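Local coordinates for protein cellulase (Uncultured bacterium, PDB 3WX5) that hydrolyses internal beta-1,4-glucosidic bonds of cellulose, acting as an endoglucanase of glycoside hydrolase family 12, at residues A[28-31]-A[36-39]; A[78-81]-A[86-89]; A[123-128]-A[176-181]. All blocks are in the same frame, centred on the assembly; numbering follows the deposited sequence.

Interaction 1 (A[28-31]-A[36-39]); sequences SRDV and YRVI
V38 O is gripped twice from the facing strand: R29 N donates to it at 2.9 Å, and the CA of S28 adds a C-H...O contact at 3.1 Å. The two strands, joined by four residues, form an antiparallel beta hairpin at one end of a sheet of the family 12 beta sandwich, their short axes 158° apart in direction. R29 and V38 are a hydrogen-bonded pair, and the return bond, V38 N to R29 O, is nearly straight at 172°. V31 N to Y36 O extends the ladder toward the turn, while its partner, Y36 N to V31 O, is weak at 3.4 Å.

One face of the hairpin carries V31, Y36 and V38. The CG1 methyl of V31 meets CG2 of V38 at 4.0 Å, and the CG2 branch of V31 rests against CB of Y36. Both valines also touch I53 of strand 49-54, so this side looks into the sandwich interior. The Y36 ring leads away from the hairpin, and its hydroxyl is hydrogen-bonded to V239 N.

On the other face, R37 starts with CG anti to its backbone N (chi1 -164°), then bends at its second and third torsions to bring the guanidinium back over strand 28-31. NH1 forms a salt bridge with D30 OD1 at 3.2 Å, meeting the carboxylate from well above its plane, and NE has a weak bond to the Y80 hydroxyl. S28 OG sits over a face of the guanidinium, 2.7 Å from R37 NH2, at an angle too poor for a hydrogen bond.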
loop_
_atom_site.group_PDB
_atom_site.type_symbol
_atom_site.label_atom_id
_atom_site.label_comp_id
_atom_site.label_asym_id
_atom_site.label_seq_id
_atom_site.Cartn_x
_atom_site.Cartn_y
_atom_site.Cartn_z
ATOM N N SER A 28 11.379 -7.776 8.093
ATOM C CA SER A 28 9.924 -7.955 8.231
ATOM C C SER A 28 9.552 -8.570 9.583
ATOM O O SER A 28 10.397 -9.200 10.255
ATOM C CB SER A 28 9.408 -8.860 7.115
ATOM O OG SER A 28 9.965 -10.169 7.256
ATOM N N ARG A 29 8.280 -8.441 9.955
ATOM C CA ARG A 29 7.730 -9.175 11.101
ATOM C C ARG A 29 6.312 -9.641 10.795
ATOM O O ARG A 29 5.510 -8.892 10.234
ATOM C CB ARG A 29 7.684 -8.298 12.366
ATOM C CG ARG A 29 9.065 -8.011 13.016
ATOM C CD ARG A 29 9.685 -9.258 13.710
ATOM N NE ARG A 29 10.916 -8.931 14.444
ATOM C CZ ARG A 29 12.110 -8.765 13.878
ATOM N NH1 ARG A 29 12.234 -8.811 12.560
ATOM N NH2 ARG A 29 13.180 -8.507 14.626
ATOM N N ASP A 30 6.006 -10.872 11.175
ATOM C CA ASP A 30 4.624 -11.298 11.278
ATOM C C ASP A 30 3.983 -10.616 12.469
ATOM O O ASP A 30 4.610 -10.500 13.532
ATOM C CB ASP A 30 4.528 -12.829 11.407
ATOM C CG ASP A 30 5.088 -13.550 10.196
ATOM O OD1 ASP A 30 4.767 -13.147 9.057
ATOM O OD2 ASP A 30 5.823 -14.543 10.373
ATOM N N VAL A 31 2.749 -10.141 12.281
ATOM C CA VAL A 31 2.009 -9.470 13.341
ATOM C C VAL A 31 0.567 -9.967 13.437
ATOM O O VAL A 31 0.032 -10.589 12.494
ATOM C CB VAL A 31 1.994 -7.895 13.166
ATOM C CG1 VAL A 31 3.416 -7.329 13.119
ATOM C CG2 VAL A 31 1.205 -7.527 11.920
ATOM N N TYR A 36 -1.359 -10.302 9.452
ATOM C CA TYR A 36 -0.708 -9.285 8.622
ATOM C C TYR A 36 0.805 -9.428 8.734
ATOM O O TYR A 36 1.305 -10.163 9.580
ATOM C CB TYR A 36 -1.138 -7.851 9.017
ATOM C CG TYR A 36 -2.628 -7.639 9.047
ATOM C CD1 TYR A 36 -3.402 -7.767 7.892
ATOM C CD2 TYR A 36 -3.281 -7.355 10.243
ATOM C CE1 TYR A 36 -4.791 -7.671 7.954
ATOM C CE2 TYR A 36 -4.663 -7.210 10.297
ATOM C CZ TYR A 36 -5.399 -7.398 9.163
ATOM O OH TYR A 36 -6.766 -7.294 9.222
ATOM N N ARG A 37 1.523 -8.743 7.855
ATOM C CA ARG A 37 2.978 -8.712 7.886
ATOM C C ARG A 37 3.404 -7.272 7.724
ATOM O O ARG A 37 2.849 -6.575 6.881
ATOM C CB ARG A 37 3.498 -9.485 6.694
ATOM C CG ARG A 37 4.954 -9.865 6.786
ATOM C CD ARG A 37 5.116 -11.286 6.257
ATOM N NE ARG A 37 6.408 -11.424 5.625
ATOM C CZ ARG A 37 7.504 -11.790 6.263
ATOM N NH1 ARG A 37 7.444 -12.100 7.555
ATOM N NH2 ARG A 37 8.655 -11.858 5.606
ATOM N N VAL A 38 4.463 -6.876 8.421
ATOM C CA VAL A 38 5.007 -5.530 8.289
ATOM C C VAL A 38 6.419 -5.607 7.685
ATOM O O VAL A 38 7.211 -6.502 8.025
ATOM C CB VAL A 38 5.044 -4.800 9.646
ATOM C CG1 VAL A 38 5.725 -3.416 9.511
ATOM C CG2 VAL A 38 3.604 -4.650 10.190
ATOM N N ILE A 39 6.695 -4.731 6.722
ATOM C CA ILE A 39 7.962 -4.811 5.993
ATOM C C ILE A 39 8.624 -3.453 6.027
ATOM O O ILE A 39 7.950 -2.432 5.830
ATOM C CB ILE A 39 7.750 -5.277 4.519
ATOM C CG1 ILE A 39 6.598 -4.510 3.841
ATOM C CG2 ILE A 39 7.503 -6.796 4.454
ATOM C CD1 ILE A 39 6.456 -4.825 2.334
#

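Interaction 2 (A[78-81]-A[86-89])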
loop_
_atom_site.group_PDB
_atom_site.type_symbol
_atom_site.label_atom_id
_atom_site.label_comp_id
_atom_site.label_asym_id
_atom_site.label_seq_id
_atom_site.Cartn_x
_atom_site.Cartn_y
_atom_site.Cartn_z
ATOM N N ALA A 78 5.515 -0.723 5.145
ATOM C CA ALA A 78 4.106 -1.042 4.886
ATOM C C ALA A 78 3.622 -2.232 5.709
ATOM O O ALA A 78 4.419 -3.036 6.157
ATOM C CB ALA A 78 3.905 -1.344 3.387
ATOM N N ILE A 79 2.302 -2.348 5.852
ATOM C CA ILE A 79 1.686 -3.514 6.454
ATOM C C ILE A 79 0.752 -4.110 5.394
ATOM O O ILE A 79 0.231 -3.383 4.540
ATOM C CB ILE A 79 0.896 -3.158 7.743
ATOM C CG1 ILE A 79 0.242 -4.408 8.341
ATOM C CG2 ILE A 79 -0.098 -1.971 7.535
ATOM C CD1 ILE A 79 -0.171 -4.238 9.836
ATOM N N TYR A 80 0.624 -5.430 5.385
ATOM C CA TYR A 80 -0.184 -6.057 4.341
ATOM C C TYR A 80 -0.906 -7.318 4.770
ATOM O O TYR A 80 -0.462 -8.050 5.677
ATOM C CB TYR A 80 0.637 -6.296 3.055
ATOM C CG TYR A 80 1.679 -7.387 3.120
ATOM C CD1 TYR A 80 1.369 -8.690 2.740
ATOM C CD2 TYR A 80 3.016 -7.083 3.378
ATOM C CE1 TYR A 80 2.343 -9.700 2.760
ATOM C CE2 TYR A 80 4.004 -8.075 3.364
ATOM C CZ TYR A 80 3.655 -9.384 3.061
ATOM O OH TYR A 80 4.625 -10.368 3.025
ATOM N N LEU A 81 -1.985 -7.586 4.035
ATOM C CA LEU A 81 -2.632 -8.882 3.973
ATOM C C LEU A 81 -2.381 -9.485 2.596
ATOM O O LEU A 81 -2.415 -8.773 1.590
ATOM C CB LEU A 81 -4.137 -8.687 4.151
ATOM C CG LEU A 81 -4.892 -10.020 4.094
ATOM C CD1 LEU A 81 -5.358 -10.443 5.458
ATOM C CD2 LEU A 81 -6.054 -9.879 3.131
ATOM N N GLY A 86 5.578 -13.230 -3.112
ATOM C CA GLY A 86 5.603 -14.639 -2.698
ATOM C C GLY A 86 5.658 -14.881 -1.203
ATOM O O GLY A 86 5.562 -16.031 -0.759
ATOM N N ALA A 87 5.822 -13.821 -0.415
ATOM C CA ALA A 87 5.755 -13.954 1.043
ATOM C C ALA A 87 4.327 -13.700 1.541
ATOM O O ALA A 87 3.884 -12.551 1.610
ATOM C CB ALA A 87 6.748 -12.997 1.721
ATOM N N CYS A 88 3.622 -14.775 1.901
ATOM C CA CYS A 88 2.194 -14.714 2.239
ATOM C C CYS A 88 1.934 -14.626 3.750
ATOM O O CYS A 88 2.663 -15.215 4.575
ATOM C CB CYS A 88 1.430 -15.913 1.626
ATOM S SG CYS A 88 1.522 -16.093 -0.217
ATOM N N THR A 89 0.890 -13.892 4.114
ATOM C CA THR A 89 0.370 -13.905 5.473
ATOM C C THR A 89 -0.436 -15.190 5.729
ATOM O O THR A 89 -0.596 -16.007 4.810
ATOM C CB THR A 89 -0.482 -12.662 5.735
ATOM O OG1 THR A 89 -1.551 -12.620 4.781
ATOM C CG2 THR A 89 0.368 -11.409 5.565
#
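The Y80 hydroxyl reaches across to A87 O and donates a hydrogen bond of 2.7 Å. The acceptor lies near the plane of the phenol ring, at its edge, whereas the hydroxyl stands 40° above the carbonyl plane of A87. This reach depends on the first torsion of Y80 (chi1 71°), which sets CG between the backbone N and the carbonyl carbon and carries the end of the side chain out to strand 87-88.

The tight part of the contact is buried and centres on T89, whose CB points toward strand 78-80. Its CG2 methyl touches both the backbone and the ring of the tyrosine, 3.5 Å from Y80 O and, obliquely, 3.8 Å from Y80 CE1. T89 OG1 faces the L81 backbone at 3.9 Å from its C atom, yet its polar partner is G82 N, a hydrogen bond that fastens the start of the turn to its end.

Toward A87 the contact thins. Apart from the hydrogen bond, the alanine offers its CB to Y80 OH at 3.6 Å, and it is partly exposed; the next residue, C88, is exposed and turns its side chain away to a disulfide with C83, which staples the small 83-84/87-88 hairpin. That excursion leaves the sheet where the chain turns a corner at L81, while strand 78-80 itself runs between strands 36-39 and 215-225, antiparallel to both.

Interaction 3 (A[123-128]-A[176-181]); sequences DLWFSP and WDWNYI
Two first torsions bring W125 and W178 together. In W125, CG lies beside the backbone N and anti to the carbonyl carbon (chi1 -78°), which swings the six-membered ring out over the sheet; in W178, CG falls between N and the carbonyl carbon (chi1 63°), turning the indole back to meet it. The touching atoms are few: W125 CZ3 is 3.8 Å from W178 NE1 and equally far from W178 CD1, and W125 CH2 is also 3.8 Å from W178 NE1. CZ3 thus stands over one face of the W178 indole, toward its rim. With 5.1 Å between the centroids of the W125 six-membered and W178 five-membered rings and planes 56° apart, the rings meet obliquely.

W178 is clasped from both sides. W176 CE3 approaches its opposite face, 3.4 Å above the plane, and a backbone bond from W176 N to W178 O closes a tight bend in the chain beside the two indoles. Rotation of the W178 ring is further restrained by a hydrogen bond from NE1 to E141 OE1. W125 is likewise set in aromatic company, stacked with Y136 and meeting W85 edge-to-face. Such a cluster of aromatic side chains beside acidic ones is consistent with the carbohydrate-binding cleft that family 12 enzymes form on their concave sheet.

The backbones do not pair: the nearest CA atoms, of W125 and Y180, are 9.6 Å apart, as expected with one strand between them. That strand is 140-149, antiparallel to 117-127 and parallel to 179-185, while 215-225 borders 117-127 on its other side and 167-175 adjoins 179-185.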
loop_
_atom_site.group_PDB
_atom_site.type_symbol
_atom_site.label_atom_id
_atom_site.label_comp_id
_atom_site.label_asym_id
_atom_site.label_seq_id
_atom_site.Cartn_x
_atom_site.Cartn_y
_atom_site.Cartn_z
ATOM N N ASP A 123 -1.438 0.206 -1.448
ATOM C CA ASP A 123 -0.744 -0.321 -2.627
ATOM C C ASP A 123 -1.289 -1.737 -2.789
ATOM O O ASP A 123 -1.139 -2.549 -1.874
ATOM C CB ASP A 123 0.784 -0.343 -2.325
ATOM C CG ASP A 123 1.627 -0.357 -3.585
ATOM O OD1 ASP A 123 1.058 -0.030 -4.625
ATOM O OD2 ASP A 123 2.858 -0.626 -3.537
ATOM N N LEU A 124 -2.064 -1.985 -3.851
ATOM C CA LEU A 124 -2.603 -3.332 -4.083
ATOM C C LEU A 124 -1.971 -3.898 -5.348
ATOM O O LEU A 124 -1.866 -3.197 -6.362
ATOM C CB LEU A 124 -4.131 -3.269 -4.281
ATOM C CG LEU A 124 -5.015 -3.103 -3.034
ATOM C CD1 LEU A 124 -4.782 -1.770 -2.366
ATOM C CD2 LEU A 124 -6.496 -3.227 -3.435
ATOM N N TRP A 125 -1.707 -5.209 -5.347
ATOM C CA TRP A 125 -0.904 -5.805 -6.407
ATOM C C TRP A 125 -1.742 -6.902 -7.068
ATOM O O TRP A 125 -2.360 -7.718 -6.378
ATOM C CB TRP A 125 0.408 -6.406 -5.845
ATOM C CG TRP A 125 1.467 -5.385 -5.549
ATOM C CD1 TRP A 125 1.879 -4.951 -4.315
ATOM C CD2 TRP A 125 2.231 -4.644 -6.510
ATOM N NE1 TRP A 125 2.875 -4.013 -4.460
ATOM C CE2 TRP A 125 3.065 -3.761 -5.792
ATOM C CE3 TRP A 125 2.304 -4.659 -7.906
ATOM C CZ2 TRP A 125 4.020 -2.946 -6.426
ATOM C CZ3 TRP A 125 3.217 -3.807 -8.539
ATOM C CH2 TRP A 125 4.003 -2.904 -7.795
ATOM N N PHE A 126 -1.726 -6.907 -8.394
ATOM C CA PHE A 126 -2.500 -7.851 -9.210
ATOM C C PHE A 126 -1.619 -8.499 -10.278
ATOM O O PHE A 126 -0.715 -7.868 -10.826
ATOM C CB PHE A 126 -3.623 -7.109 -9.940
ATOM C CG PHE A 126 -4.501 -6.290 -9.032
ATOM C CD1 PHE A 126 -4.087 -5.036 -8.585
ATOM C CD2 PHE A 126 -5.780 -6.722 -8.709
ATOM C CE1 PHE A 126 -4.894 -4.294 -7.706
ATOM C CE2 PHE A 126 -6.624 -5.936 -7.928
ATOM C CZ PHE A 126 -6.185 -4.696 -7.462
ATOM N N SER A 127 -1.970 -9.724 -10.679
ATOM C CA SER A 127 -1.379 -10.232 -11.903
ATOM C C SER A 127 -2.103 -11.470 -12.399
ATOM O O SER A 127 -2.918 -12.041 -11.667
ATOM C CB SER A 127 0.090 -10.574 -11.680
ATOM O OG SER A 127 0.203 -11.924 -11.277
ATOM N N PRO A 128 -1.845 -11.857 -13.654
ATOM C CA PRO A 128 -2.620 -12.968 -14.168
ATOM C C PRO A 128 -2.177 -14.277 -13.554
ATOM O O PRO A 128 -2.851 -15.294 -13.730
ATOM C CB PRO A 128 -2.337 -12.944 -15.679
ATOM C CG PRO A 128 -1.050 -12.241 -15.819
ATOM C CD PRO A 128 -1.066 -11.191 -14.713
ATOM N N TRP A 176 3.492 0.673 -17.583
ATOM C CA TRP A 176 4.848 0.225 -17.325
ATOM C C TRP A 176 4.907 -1.287 -17.574
ATOM O O TRP A 176 4.141 -1.803 -18.372
ATOM C CB TRP A 176 5.240 0.556 -15.874
ATOM C CG TRP A 176 5.364 2.052 -15.552
ATOM C CD1 TRP A 176 5.610 3.076 -16.424
ATOM C CD2 TRP A 176 5.279 2.645 -14.252
ATOM N NE1 TRP A 176 5.636 4.283 -15.744
ATOM C CE2 TRP A 176 5.414 4.043 -14.415
ATOM C CE3 TRP A 176 4.975 2.144 -12.987
ATOM C CZ2 TRP A 176 5.422 4.919 -13.332
ATOM C CZ3 TRP A 176 4.932 3.016 -11.914
ATOM C CH2 TRP A 176 5.142 4.395 -12.097
ATOM N N ASP A 177 5.851 -1.990 -16.964
ATOM C CA ASP A 177 5.824 -3.469 -17.066
ATOM C C ASP A 177 4.534 -4.038 -16.478
ATOM O O ASP A 177 4.135 -5.184 -16.786
ATOM C CB ASP A 177 7.031 -4.125 -16.360
ATOM C CG ASP A 177 8.283 -4.155 -17.240
ATOM O OD1 ASP A 177 8.173 -3.827 -18.436
ATOM O OD2 ASP A 177 9.380 -4.483 -16.730
ATOM N N TRP A 178 3.980 -3.296 -15.531
ATOM C CA TRP A 178 2.628 -3.529 -15.023
ATOM C C TRP A 178 1.824 -2.254 -15.229
ATOM O O TRP A 178 2.392 -1.215 -15.521
ATOM C CB TRP A 178 2.697 -3.884 -13.524
ATOM C CG TRP A 178 3.270 -2.766 -12.636
ATOM C CD1 TRP A 178 2.569 -1.952 -11.804
ATOM C CD2 TRP A 178 4.659 -2.428 -12.446
ATOM N NE1 TRP A 178 3.429 -1.078 -11.134
ATOM C CE2 TRP A 178 4.710 -1.337 -11.544
ATOM C CE3 TRP A 178 5.866 -2.945 -12.956
ATOM C CZ2 TRP A 178 5.916 -0.765 -11.128
ATOM C CZ3 TRP A 178 7.058 -2.342 -12.586
ATOM C CH2 TRP A 178 7.079 -1.278 -11.663
ATOM N N ASN A 179 0.498 -2.335 -15.137
ATOM C CA ASN A 179 -0.304 -1.124 -15.218
ATOM C C ASN A 179 -0.331 -0.495 -13.838
ATOM O O ASN A 179 -0.668 -1.152 -12.853
ATOM C CB ASN A 179 -1.753 -1.445 -15.629
ATOM C CG ASN A 179 -1.910 -1.801 -17.106
ATOM O OD1 ASN A 179 -2.975 -2.304 -17.519
ATOM N ND2 ASN A 179 -0.906 -1.472 -17.924
ATOM N N TYR A 180 -0.034 0.803 -13.774
ATOM C CA TYR A 180 -0.023 1.535 -12.509
ATOM C C TYR A 180 -1.219 2.462 -12.486
ATOM O O TYR A 180 -1.390 3.279 -13.397
ATOM C CB TYR A 180 1.246 2.367 -12.425
ATOM C CG TYR A 180 1.297 3.399 -11.309
ATOM C CD1 TYR A 180 1.909 3.102 -10.096
ATOM C CD2 TYR A 180 0.925 4.722 -11.550
ATOM C CE1 TYR A 180 2.038 4.067 -9.072
ATOM C CE2 TYR A 180 1.048 5.724 -10.525
ATOM C CZ TYR A 180 1.630 5.384 -9.310
ATOM O OH TYR A 180 1.862 6.359 -8.357
ATOM N N ILE A 181 -2.084 2.297 -11.495
ATOM C CA ILE A 181 -3.222 3.197 -11.335
ATOM C C ILE A 181 -3.174 3.811 -9.946
ATOM O O ILE A 181 -3.046 3.100 -8.956
ATOM C CB ILE A 181 -4.597 2.478 -11.472
ATOM C CG1 ILE A 181 -4.593 1.459 -12.635
ATOM C CG2 ILE A 181 -5.678 3.533 -11.729
ATOM C CD1 ILE A 181 -4.347 0.004 -12.190
#

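All three interactions reach one large mixed sheet of the sandwich and follow in series along the chain. Interactions 1 and 2 adjoin, with centres about 7 Å apart: strands 36-39 and 78-80 are neighbours, joined by the probable backbone hydrogen bonds I39 N to A78 O and R37 O to Y80 N, both 2.9 Å. Interaction 3 stands apart, its centre about 22 Å from that of interaction 1 and 16 Å from that of interaction 2, with no touch. Strand 215-225, paired with both 78-80 and 117-127, connects the two regions. The hairpin end thus continues through shared strands to the tryptophan-rich part of the sheet, the probable site of substrate binding.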